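Local coordinates for protein restriction endonuclease S subunits (Thermoanaerobacter tengcongensis, PDB 3OKG) that probably binds DNA as the specificity subunit of a type I methyltransferase, working together with M subunits, at residues 26-32 and 165-171; 135-141 and 398-404; 238-242 and 350-356. All blocks are in the same frame, centred on the assembly; numbering follows the deposited sequence.

From the N terminus, strand 27-30, in 26-32, pairs with strand 168-171, in 165-171, and interaction 1 closes a loop of 132 residues within the first DNA specificity domain. That loop contains 135-141, which pairs only much later with 398-404, so interactions 1 and 2 cross along the chain. They also touch in space: Leu136 packs on Ile169 and Pro170, and Phe141 on Trp28. Interaction 3 joins 238-242 to 350-356 in the second specificity domain and falls wholly within the long loop of interaction 2. Its centre lies about 74 Å from that of interaction 1, while interaction 2 ties the first domain to the C-terminal helix 392-407.

Interaction 1: 26-32 and 165-171; sequences WRWVRLG and YNTLIPL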
loop_
_atom_site.group_PDB
_atom_site.type_symbol
_atom_site.label_atom_id
_atom_site.label_comp_id
_atom_site.label_asym_id
_atom_site.label_seq_id
_atom_site.Cartn_x
_atom_site.Cartn_y
_atom_site.Cartn_z
ATOM N N TRP A 26 -18.424 25.563 22.198
ATOM C CA TRP A 26 -18.406 24.101 22.304
ATOM C C TRP A 26 -18.352 23.699 23.773
ATOM O O TRP A 26 -17.948 24.490 24.619
ATOM C CB TRP A 26 -17.175 23.548 21.621
ATOM C CG TRP A 26 -17.053 23.725 20.155
ATOM C CD1 TRP A 26 -17.505 24.764 19.387
ATOM C CD2 TRP A 26 -16.336 22.860 19.285
ATOM N NE1 TRP A 26 -17.132 24.573 18.084
ATOM C CE2 TRP A 26 -16.404 23.407 17.998
ATOM C CE3 TRP A 26 -15.653 21.641 19.476
ATOM C CZ2 TRP A 26 -15.827 22.789 16.889
ATOM C CZ3 TRP A 26 -15.056 21.038 18.369
ATOM C CH2 TRP A 26 -15.151 21.610 17.094
ATOM N N ARG A 27 -18.743 22.470 24.086
ATOM C CA ARG A 27 -18.598 21.971 25.450
ATOM C C ARG A 27 -18.160 20.508 25.498
ATOM O O ARG A 27 -18.360 19.752 24.538
ATOM C CB ARG A 27 -19.924 22.136 26.216
ATOM C CG ARG A 27 -21.115 21.629 25.432
ATOM C CD ARG A 27 -22.445 22.142 25.968
ATOM N NE ARG A 27 -22.755 21.412 27.168
ATOM C CZ ARG A 27 -23.724 20.517 27.288
ATOM N NH1 ARG A 27 -24.546 20.258 26.281
ATOM N NH2 ARG A 27 -23.865 19.893 28.444
ATOM N N TRP A 28 -17.573 20.112 26.623
ATOM C CA TRP A 28 -17.181 18.716 26.842
ATOM C C TRP A 28 -18.278 17.961 27.585
ATOM O O TRP A 28 -18.737 18.423 28.625
ATOM C CB TRP A 28 -15.899 18.638 27.678
ATOM C CG TRP A 28 -14.655 18.897 26.911
ATOM C CD1 TRP A 28 -13.877 20.035 26.959
ATOM C CD2 TRP A 28 -14.026 18.017 25.974
ATOM N NE1 TRP A 28 -12.809 19.905 26.111
ATOM C CE2 TRP A 28 -12.875 18.677 25.490
ATOM C CE3 TRP A 28 -14.336 16.734 25.480
ATOM C CZ2 TRP A 28 -12.027 18.102 24.539
ATOM C CZ3 TRP A 28 -13.485 16.157 24.543
ATOM C CH2 TRP A 28 -12.331 16.842 24.092
ATOM N N VAL A 29 -18.681 16.801 27.057
ATOM C CA VAL A 29 -19.652 15.938 27.726
ATOM C C VAL A 29 -19.248 14.473 27.600
ATOM O O VAL A 29 -18.429 14.128 26.751
ATOM C CB VAL A 29 -21.037 16.086 27.088
ATOM C CG1 VAL A 29 -21.495 17.496 27.221
ATOM C CG2 VAL A 29 -21.010 15.637 25.581
ATOM N N ARG A 30 -19.816 13.603 28.437
ATOM C CA ARG A 30 -19.692 12.170 28.177
ATOM C C ARG A 30 -20.637 11.843 27.014
ATOM O O ARG A 30 -21.703 12.432 26.904
ATOM C CB ARG A 30 -20.045 11.340 29.422
ATOM C CG ARG A 30 -18.982 11.396 30.574
ATOM C CD ARG A 30 -19.467 10.649 31.842
ATOM N NE ARG A 30 -20.811 11.104 32.198
ATOM C CZ ARG A 30 -21.078 12.258 32.801
ATOM N NH1 ARG A 30 -20.098 13.073 33.181
ATOM N NH2 ARG A 30 -22.340 12.591 33.041
ATOM N N LEU A 31 -20.240 10.904 26.165
ATOM C CA LEU A 31 -21.052 10.537 25.005
ATOM C C LEU A 31 -22.481 10.242 25.470
ATOM O O LEU A 31 -23.457 10.698 24.869
ATOM C CB LEU A 31 -20.445 9.300 24.348
ATOM C CG LEU A 31 -21.168 8.692 23.150
ATOM C CD1 LEU A 31 -21.349 9.755 22.075
ATOM C CD2 LEU A 31 -20.325 7.502 22.656
ATOM N N GLY A 32 -22.600 9.473 26.543
ATOM C CA GLY A 32 -23.899 9.044 27.050
ATOM C C GLY A 32 -24.859 10.195 27.343
ATOM O O GLY A 32 -26.077 10.035 27.291
ATOM N N TYR A 165 -20.127 4.734 26.503
ATOM C CA TYR A 165 -20.976 5.874 26.838
ATOM C C TYR A 165 -20.239 6.848 27.769
ATOM O O TYR A 165 -20.546 8.031 27.794
ATOM C CB TYR A 165 -22.284 5.444 27.508
ATOM C CG TYR A 165 -23.209 4.604 26.648
ATOM C CD1 TYR A 165 -23.532 4.992 25.335
ATOM C CD2 TYR A 165 -23.796 3.464 27.157
ATOM C CE1 TYR A 165 -24.406 4.215 24.544
ATOM C CE2 TYR A 165 -24.674 2.702 26.396
ATOM C CZ TYR A 165 -24.980 3.084 25.091
ATOM O OH TYR A 165 -25.834 2.287 24.337
ATOM N N ASN A 166 -19.259 6.351 28.518
ATOM C CA ASN A 166 -18.549 7.201 29.477
ATOM C C ASN A 166 -17.436 8.043 28.877
ATOM O O ASN A 166 -16.879 8.928 29.544
ATOM C CB ASN A 166 -17.994 6.349 30.637
ATOM C CG ASN A 166 -19.079 5.941 31.608
ATOM O OD1 ASN A 166 -20.136 6.576 31.668
ATOM N ND2 ASN A 166 -18.828 4.878 32.385
ATOM N N THR A 167 -17.099 7.785 27.616
ATOM C CA THR A 167 -15.988 8.513 27.015
ATOM C C THR A 167 -16.361 9.980 26.875
ATOM O O THR A 167 -17.534 10.304 26.721
ATOM C CB THR A 167 -15.537 7.915 25.632
ATOM O OG1 THR A 167 -16.605 8.018 24.679
ATOM C CG2 THR A 167 -15.062 6.444 25.770
ATOM N N LEU A 168 -15.364 10.865 26.935
ATOM C CA LEU A 168 -15.586 12.296 26.737
ATOM C C LEU A 168 -15.542 12.681 25.269
ATOM O O LEU A 168 -14.679 12.206 24.544
ATOM C CB LEU A 168 -14.479 13.106 27.441
ATOM C CG LEU A 168 -14.504 13.068 28.960
ATOM C CD1 LEU A 168 -13.406 14.021 29.551
ATOM C CD2 LEU A 168 -15.892 13.458 29.448
ATOM N N ILE A 169 -16.426 13.593 24.856
ATOM C CA ILE A 169 -16.467 14.059 23.477
ATOM C C ILE A 169 -16.632 15.584 23.434
ATOM O O ILE A 169 -17.301 16.145 24.279
ATOM C CB ILE A 169 -17.664 13.413 22.697
ATOM C CG1 ILE A 169 -19.013 13.768 23.334
ATOM C CG2 ILE A 169 -17.462 11.883 22.578
ATOM C CD1 ILE A 169 -20.254 13.713 22.322
ATOM N N PRO A 170 -16.020 16.241 22.437
ATOM C CA PRO A 170 -16.207 17.670 22.238
ATOM C C PRO A 170 -17.532 17.878 21.518
ATOM O O PRO A 170 -17.822 17.183 20.533
ATOM C CB PRO A 170 -15.068 18.047 21.287
ATOM C CG PRO A 170 -14.651 16.804 20.633
ATOM C CD PRO A 170 -15.315 15.635 21.304
ATOM N N LEU A 171 -18.323 18.827 21.990
ATOM C CA LEU A 171 -19.658 19.013 21.437
ATOM C C LEU A 171 -19.924 20.445 20.963
ATOM O O LEU A 171 -20.260 21.303 21.773
ATOM C CB LEU A 171 -20.678 18.610 22.488
ATOM C CG LEU A 171 -22.129 18.514 21.984
ATOM C CD1 LEU A 171 -22.310 17.236 21.220
ATOM C CD2 LEU A 171 -23.084 18.537 23.169
#
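With CG of Trp28 beside its backbone N (chi1 -79°) and CG1 of Ile169 held between backbone N and carbonyl carbon (chi1 60°), the indole swings over Pro170 on one face of a two-stranded antiparallel ribbon, while Ile169 meets Val29 on the other. Strands 27-30 and 168-171 form this ribbon in the first DNA specificity domain. Pro170 faces Trp28 in a non-hydrogen-bonded pair, where a proline, lacking an N-H, costs no bond to strand 27-30. Its CB sits 4.2 Å from the centroid of the Trp28 six-membered ring in a CH-pi contact, and Trp26 brings its ring edge, at CE3, to the same CB. Trp28 NE1 donates to Tyr20 O. On the other face Val29 CG2 presses on Ile169 CG1 at 3.5 Å, and Ile169 CD1 reaches Leu31 CD1; Leu136 and Leu133 of helix 130-137 back Ile169 and Leu31 respectively. Val29 and Ile169 exchange two backbone bonds, Ile169 N to Val29 O being the shorter at 2.8 Å, and Arg27 and Leu171 do likewise. Past the strand, Leu31 N donates to Thr167 O, and Gly32 N lies in the carbonyl plane of Tyr165, on a lone pair of its O at 2.8 Å.

Interaction 2: 135-141 and 398-404; sequences HLCRSDF and RLEQAIL
This is a mainly polar, buried contact in which the turn joining helices 130-137 and 140-143 of the first specificity domain docks against helix 392-407, part of the predicted coiled coil. Two salt bridges and one glutamine amide carry it. Arg138 grips Glu400 side-on: Arg138 NE lies 2.7 Å from Glu400 OE2 and Arg138 NH2 2.8 Å from Glu400 OE1. Each oxygen offers its syn lone pair, and the guanidinium and carboxylate planes are only 21° apart. Ser61 O is a second acceptor for Arg138 NH2, which helps to fix the group's rotation.

Gln401, its chain bent at chi2 (59°), turns its amide to the backbone of the turn. Gln401 OE1 accepts Asp140 N at 2.8 Å, with the donor above the carbonyl plane, and Gln401 NE2 donates an almost straight bond of 3.2 Å to Ser139 OG. Ser139 is the N-cap residue of helix 140-143; its OG also accepts Phe141 N at 2.8 Å, a capping bond. Asp405 OD1 is a second acceptor for Gln401 NE2; with OE1 on Asp140 N, both ends of the amide are held. The Asp140 carboxylate stacks on this amide, the planes 14° apart, and Asp140 OD2 receives Arg398 NH1 at 2.8 Å. Arg398 NH2 adds a weak bond to the same oxygen, and a water accepts from Arg398 NH2 and donates to Asp140 OD2. Asp140 OD1 has a second salt bridge, to Lys100 NZ.

Between the polar groups Leu404 CD1 inserts against Ser139 CA and lies 3.5 Å from His135 O. His135 NE2 is held by Glu185 of helix 174-216, whereas its buried ND1 has no partner in the model. The arrangement is an N-capped helix start met by side chains of a coiled-coil helix, the domain-to-coiled-coil junction of a type I specificity subunit.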
loop_
_atom_site.group_PDB
_atom_site.type_symbol
_atom_site.label_atom_id
_atom_site.label_comp_id
_atom_site.label_asym_id
_atom_site.label_seq_id
_atom_site.Cartn_x
_atom_site.Cartn_y
_atom_site.Cartn_z
ATOM N N HIS A 135 -18.911 10.222 13.038
ATOM C CA HIS A 135 -17.514 10.588 12.746
ATOM C C HIS A 135 -16.660 10.730 13.991
ATOM O O HIS A 135 -15.522 10.293 14.043
ATOM C CB HIS A 135 -17.463 11.864 11.907
ATOM C CG HIS A 135 -17.888 11.645 10.501
ATOM N ND1 HIS A 135 -17.140 10.905 9.615
ATOM C CD2 HIS A 135 -18.969 12.086 9.807
ATOM C CE1 HIS A 135 -17.747 10.877 8.440
ATOM N NE2 HIS A 135 -18.860 11.589 8.531
ATOM N N LEU A 136 -17.262 11.301 15.029
ATOM C CA LEU A 136 -16.618 11.407 16.331
ATOM C C LEU A 136 -16.228 10.033 16.873
ATOM O O LEU A 136 -15.098 9.837 17.321
ATOM C CB LEU A 136 -17.535 12.123 17.325
ATOM C CG LEU A 136 -16.867 12.680 18.584
ATOM C CD1 LEU A 136 -15.623 13.478 18.224
ATOM C CD2 LEU A 136 -17.844 13.532 19.379
ATOM N N CYS A 137 -17.160 9.081 16.833
ATOM C CA CYS A 137 -16.879 7.743 17.331
ATOM C C CYS A 137 -15.824 6.981 16.554
ATOM O O CYS A 137 -15.245 6.026 17.069
ATOM C CB CYS A 137 -18.162 6.914 17.414
ATOM S SG CYS A 137 -19.184 7.497 18.765
ATOM N N ARG A 138 -15.578 7.374 15.307
ATOM C CA ARG A 138 -14.492 6.742 14.556
ATOM C C ARG A 138 -13.103 7.266 14.913
ATOM O O ARG A 138 -12.091 6.734 14.425
ATOM C CB ARG A 138 -14.748 6.901 13.051
ATOM C CG ARG A 138 -15.901 6.007 12.637
ATOM C CD ARG A 138 -16.022 5.832 11.173
ATOM N NE ARG A 138 -14.788 5.431 10.516
ATOM C CZ ARG A 138 -14.404 4.185 10.274
ATOM N NH1 ARG A 138 -15.137 3.156 10.666
ATOM N NH2 ARG A 138 -13.270 3.981 9.628
ATOM N N SER A 139 -13.044 8.299 15.736
ATOM C CA SER A 139 -11.737 8.870 16.048
ATOM C C SER A 139 -10.965 8.015 17.046
ATOM O O SER A 139 -11.554 7.441 17.968
ATOM C CB SER A 139 -11.847 10.275 16.631
ATOM O OG SER A 139 -10.564 10.663 17.110
ATOM N N ASP A 140 -9.647 7.964 16.878
ATOM C CA ASP A 140 -8.743 7.401 17.904
ATOM C C ASP A 140 -8.948 8.083 19.278
ATOM O O ASP A 140 -8.712 7.474 20.313
ATOM C CB ASP A 140 -7.271 7.593 17.495
ATOM C CG ASP A 140 -6.849 6.724 16.322
ATOM O OD1 ASP A 140 -7.626 5.848 15.867
ATOM O OD2 ASP A 140 -5.708 6.923 15.839
ATOM N N PHE A 141 -9.394 9.330 19.281
ATOM C CA PHE A 141 -9.622 10.038 20.547
ATOM C C PHE A 141 -10.581 9.246 21.451
ATOM O O PHE A 141 -10.466 9.282 22.691
ATOM C CB PHE A 141 -10.169 11.453 20.303
ATOM C CG PHE A 141 -10.351 12.240 21.563
ATOM C CD1 PHE A 141 -9.250 12.776 22.223
ATOM C CD2 PHE A 141 -11.612 12.424 22.111
ATOM C CE1 PHE A 141 -9.411 13.503 23.400
ATOM C CE2 PHE A 141 -11.772 13.144 23.282
ATOM C CZ PHE A 141 -10.669 13.675 23.929
ATOM N N ARG A 398 -5.914 5.912 8.265
ATOM C CA ARG A 398 -5.017 6.885 8.896
ATOM C C ARG A 398 -5.191 8.321 8.366
ATOM O O ARG A 398 -5.004 9.305 9.101
ATOM C CB ARG A 398 -3.565 6.430 8.761
ATOM C CG ARG A 398 -3.297 5.076 9.469
ATOM C CD ARG A 398 -3.811 5.020 10.929
ATOM N NE ARG A 398 -3.360 6.165 11.715
ATOM C CZ ARG A 398 -3.865 6.510 12.900
ATOM N NH1 ARG A 398 -4.810 5.768 13.463
ATOM N NH2 ARG A 398 -3.398 7.582 13.531
ATOM N N LEU A 399 -5.515 8.449 7.087
ATOM C CA LEU A 399 -5.863 9.767 6.571
ATOM C C LEU A 399 -7.175 10.227 7.170
ATOM O O LEU A 399 -7.347 11.409 7.453
ATOM C CB LEU A 399 -5.995 9.767 5.042
ATOM C CG LEU A 399 -4.773 9.402 4.198
ATOM C CD1 LEU A 399 -4.999 9.834 2.726
ATOM C CD2 LEU A 399 -3.505 9.971 4.726
ATOM N N GLU A 400 -8.122 9.302 7.331
ATOM C CA GLU A 400 -9.360 9.643 8.036
ATOM C C GLU A 400 -9.026 10.259 9.400
ATOM O O GLU A 400 -9.585 11.291 9.790
ATOM C CB GLU A 400 -10.248 8.408 8.241
ATOM C CG GLU A 400 -11.491 8.696 9.106
ATOM C CD GLU A 400 -12.364 7.441 9.316
ATOM O OE1 GLU A 400 -11.819 6.308 9.310
ATOM O OE2 GLU A 400 -13.591 7.595 9.496
ATOM N N GLN A 401 -8.139 9.600 10.148
ATOM C CA GLN A 401 -7.777 10.082 11.476
ATOM C C GLN A 401 -7.177 11.490 11.444
ATOM O O GLN A 401 -7.484 12.322 12.289
ATOM C CB GLN A 401 -6.791 9.110 12.145
ATOM C CG GLN A 401 -6.526 9.481 13.566
ATOM C CD GLN A 401 -7.792 9.506 14.409
ATOM O OE1 GLN A 401 -8.596 8.578 14.356
ATOM N NE2 GLN A 401 -7.963 10.562 15.196
ATOM N N ALA A 402 -6.330 11.771 10.458
ATOM C CA ALA A 402 -5.742 13.103 10.387
ATOM C C ALA A 402 -6.826 14.161 10.121
ATOM O O ALA A 402 -6.805 15.246 10.698
ATOM C CB ALA A 402 -4.643 13.151 9.324
ATOM N N ILE A 403 -7.813 13.819 9.308
ATOM C CA ILE A 403 -8.970 14.722 9.102
ATOM C C ILE A 403 -9.800 14.934 10.386
ATOM O O ILE A 403 -10.159 16.066 10.746
ATOM C CB ILE A 403 -9.866 14.195 7.942
ATOM C CG1 ILE A 403 -9.089 14.253 6.612
ATOM C CG2 ILE A 403 -11.148 15.001 7.833
ATOM C CD1 ILE A 403 -9.741 13.452 5.480
ATOM N N LEU A 404 -10.088 13.846 11.089
ATOM C CA LEU A 404 -10.907 13.936 12.288
ATOM C C LEU A 404 -10.201 14.781 13.351
ATOM O O LEU A 404 -10.846 15.535 14.086
ATOM C CB LEU A 404 -11.213 12.545 12.838
ATOM C CG LEU A 404 -12.040 11.653 11.881
ATOM C CD1 LEU A 404 -12.322 10.320 12.612
ATOM C CD2 LEU A 404 -13.369 12.358 11.499
HETATM O O HOH W 1 -4.164 9.134 16.146
#

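Interaction 3: 238-242 and 350-356; sequences DIIMG and ITKKDLQ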
loop_
_atom_site.group_PDB
_atom_site.type_symbol
_atom_site.label_atom_id
_atom_site.label_comp_id
_atom_site.label_asym_id
_atom_site.label_seq_id
_atom_site.Cartn_x
_atom_site.Cartn_y
_atom_site.Cartn_z
ATOM N N ASP A 238 32.728 -6.060 -23.943
ATOM C CA ASP A 238 33.466 -7.254 -23.524
ATOM C C ASP A 238 32.498 -8.150 -22.771
ATOM O O ASP A 238 31.770 -7.679 -21.890
ATOM C CB ASP A 238 34.628 -6.893 -22.602
ATOM C CG ASP A 238 35.660 -6.018 -23.279
ATOM O OD1 ASP A 238 35.833 -6.150 -24.501
ATOM O OD2 ASP A 238 36.292 -5.197 -22.588
ATOM N N ILE A 239 32.476 -9.431 -23.126
ATOM C CA ILE A 239 31.576 -10.379 -22.486
ATOM C C ILE A 239 32.387 -11.457 -21.770
ATOM O O ILE A 239 33.266 -12.081 -22.358
ATOM C CB ILE A 239 30.638 -11.026 -23.501
ATOM C CG1 ILE A 239 29.832 -9.940 -24.235
ATOM C CG2 ILE A 239 29.704 -11.987 -22.823
ATOM C CD1 ILE A 239 28.802 -10.500 -25.177
ATOM N N ILE A 240 32.062 -11.672 -20.507
ATOM C CA ILE A 240 32.805 -12.554 -19.605
ATOM C C ILE A 240 31.812 -13.557 -19.007
ATOM O O ILE A 240 30.924 -13.158 -18.262
ATOM C CB ILE A 240 33.382 -11.709 -18.444
ATOM C CG1 ILE A 240 34.330 -10.626 -18.975
ATOM C CG2 ILE A 240 34.061 -12.580 -17.396
ATOM C CD1 ILE A 240 33.678 -9.245 -19.152
ATOM N N MET A 241 31.919 -14.842 -19.344
ATOM C CA MET A 241 31.017 -15.832 -18.749
ATOM C C MET A 241 31.569 -16.243 -17.378
ATOM O O MET A 241 32.735 -16.599 -17.264
ATOM C CB MET A 241 30.884 -17.076 -19.626
ATOM C CG MET A 241 30.359 -16.857 -21.036
ATOM S SD MET A 241 28.696 -16.172 -21.089
ATOM C CE MET A 241 29.107 -14.444 -21.053
ATOM N N GLY A 242 30.742 -16.199 -16.341
ATOM C CA GLY A 242 31.230 -16.518 -15.006
ATOM C C GLY A 242 31.577 -17.995 -14.847
ATOM O O GLY A 242 31.077 -18.848 -15.594
ATOM N N ILE A 350 22.462 -19.311 -21.401
ATOM C CA ILE A 350 22.873 -18.310 -22.372
ATOM C C ILE A 350 24.374 -18.435 -22.615
ATOM O O ILE A 350 25.171 -18.326 -21.685
ATOM C CB ILE A 350 22.510 -16.882 -21.891
ATOM C CG1 ILE A 350 21.030 -16.611 -22.121
ATOM C CG2 ILE A 350 23.295 -15.831 -22.653
ATOM C CD1 ILE A 350 20.659 -16.519 -23.588
ATOM N N THR A 351 24.751 -18.669 -23.868
ATOM C CA THR A 351 26.155 -18.824 -24.220
ATOM C C THR A 351 26.786 -17.481 -24.564
ATOM O O THR A 351 26.090 -16.535 -24.950
ATOM C CB THR A 351 26.317 -19.752 -25.431
ATOM O OG1 THR A 351 27.671 -20.217 -25.507
ATOM C CG2 THR A 351 25.972 -19.017 -26.717
ATOM N N LYS A 352 28.106 -17.401 -24.423
ATOM C CA LYS A 352 28.853 -16.224 -24.849
ATOM C C LYS A 352 28.457 -15.813 -26.266
ATOM O O LYS A 352 28.175 -14.648 -26.532
ATOM C CB LYS A 352 30.356 -16.497 -24.794
ATOM C CG LYS A 352 31.216 -15.243 -24.802
ATOM C CD LYS A 352 32.686 -15.601 -24.859
ATOM C CE LYS A 352 33.564 -14.427 -24.459
ATOM N NZ LYS A 352 34.824 -14.874 -23.782
ATOM N N LYS A 353 28.441 -16.773 -27.182
ATOM C CA LYS A 353 28.122 -16.452 -28.562
ATOM C C LYS A 353 26.739 -15.812 -28.691
ATOM O O LYS A 353 26.583 -14.823 -29.400
ATOM C CB LYS A 353 28.266 -17.683 -29.456
ATOM C CG LYS A 353 29.494 -17.631 -30.351
ATOM C CD LYS A 353 29.256 -16.668 -31.519
ATOM C CE LYS A 353 30.157 -16.962 -32.714
ATOM N NZ LYS A 353 29.548 -16.466 -33.996
ATOM N N ASP A 354 25.752 -16.360 -27.987
ATOM C CA ASP A 354 24.419 -15.764 -27.933
ATOM C C ASP A 354 24.502 -14.274 -27.618
ATOM O O ASP A 354 24.021 -13.441 -28.387
ATOM C CB ASP A 354 23.562 -16.462 -26.876
ATOM C CG ASP A 354 23.177 -17.872 -27.278
ATOM O OD1 ASP A 354 23.376 -18.223 -28.465
ATOM O OD2 ASP A 354 22.677 -18.625 -26.411
ATOM N N LEU A 355 25.136 -13.953 -26.495
ATOM C CA LEU A 355 25.247 -12.574 -26.041
ATOM C C LEU A 355 25.970 -11.723 -27.054
ATOM O O LEU A 355 25.555 -10.609 -27.340
ATOM C CB LEU A 355 26.002 -12.508 -24.720
ATOM C CG LEU A 355 25.222 -12.259 -23.428
ATOM C CD1 LEU A 355 23.755 -12.602 -23.577
ATOM C CD2 LEU A 355 25.867 -13.012 -22.273
ATOM N N GLN A 356 27.067 -12.242 -27.590
ATOM C CA GLN A 356 27.853 -11.480 -28.547
ATOM C C GLN A 356 27.052 -11.185 -29.820
ATOM O O GLN A 356 27.311 -10.193 -30.504
ATOM C CB GLN A 356 29.129 -12.241 -28.919
ATOM C CG GLN A 356 30.176 -12.346 -27.808
ATOM C CD GLN A 356 31.395 -13.142 -28.251
ATOM O OE1 GLN A 356 31.284 -14.047 -29.078
ATOM N NE2 GLN A 356 32.561 -12.803 -27.711
#
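Helix-on-sheet packing in the second specificity domain lays the short helix 352-357 along strand 237-241, the outermost strand of a four-stranded antiparallel sheet. Strand 238-241 and helix 352-356 run at 156° to each other, their axes 9.1 Å apart at closest approach. Ile239 and Met241, both pointing from the strand toward the helix, make the contact.

Ile239 packs its CD1 against Leu355 and Gln356 of the helix, with Ile239 CD1 unusually close to Leu355 CB at 3.5 Å. Ile239 CD1 also meets Gln356 CG at 3.5 Å and lies beside Gln356 N, which donates to Lys352 O in the helix. Lys352 slides past Ile239 in the opposite direction; its CG lies alongside Ile239 CG2, and Lys352 CE comes 3.2 Å from Ile239 O.

Met241 folds back on itself at chi2 (-61°) and chi3 (89°), which sets SD against the helix start and turns the methyl inward. Met241 SD stands 3.6 Å from Lys352 N. Its CG touches Lys352 CB, and Met241 CE reaches Leu355 CD2 at 3.7 Å. Replacing Met241 with an alanine would probably open a gap beside Lys352 and leave Leu355 CD2 with Ile239 CG2 but without the Met241 methyl. Ala314 of the adjoining strand 313-318 touches both Met241 and Leu355, extending the apolar layer across the sheet. Asp354 OD2 accepts Thr351 N from above its carboxylate plane, tying the N-cap residue back to the first turn. The result is a short alpha-helix laid nearly antiparallel over an edge strand, helix-on-sheet packing against an antiparallel sheet of the second DNA specificity domain.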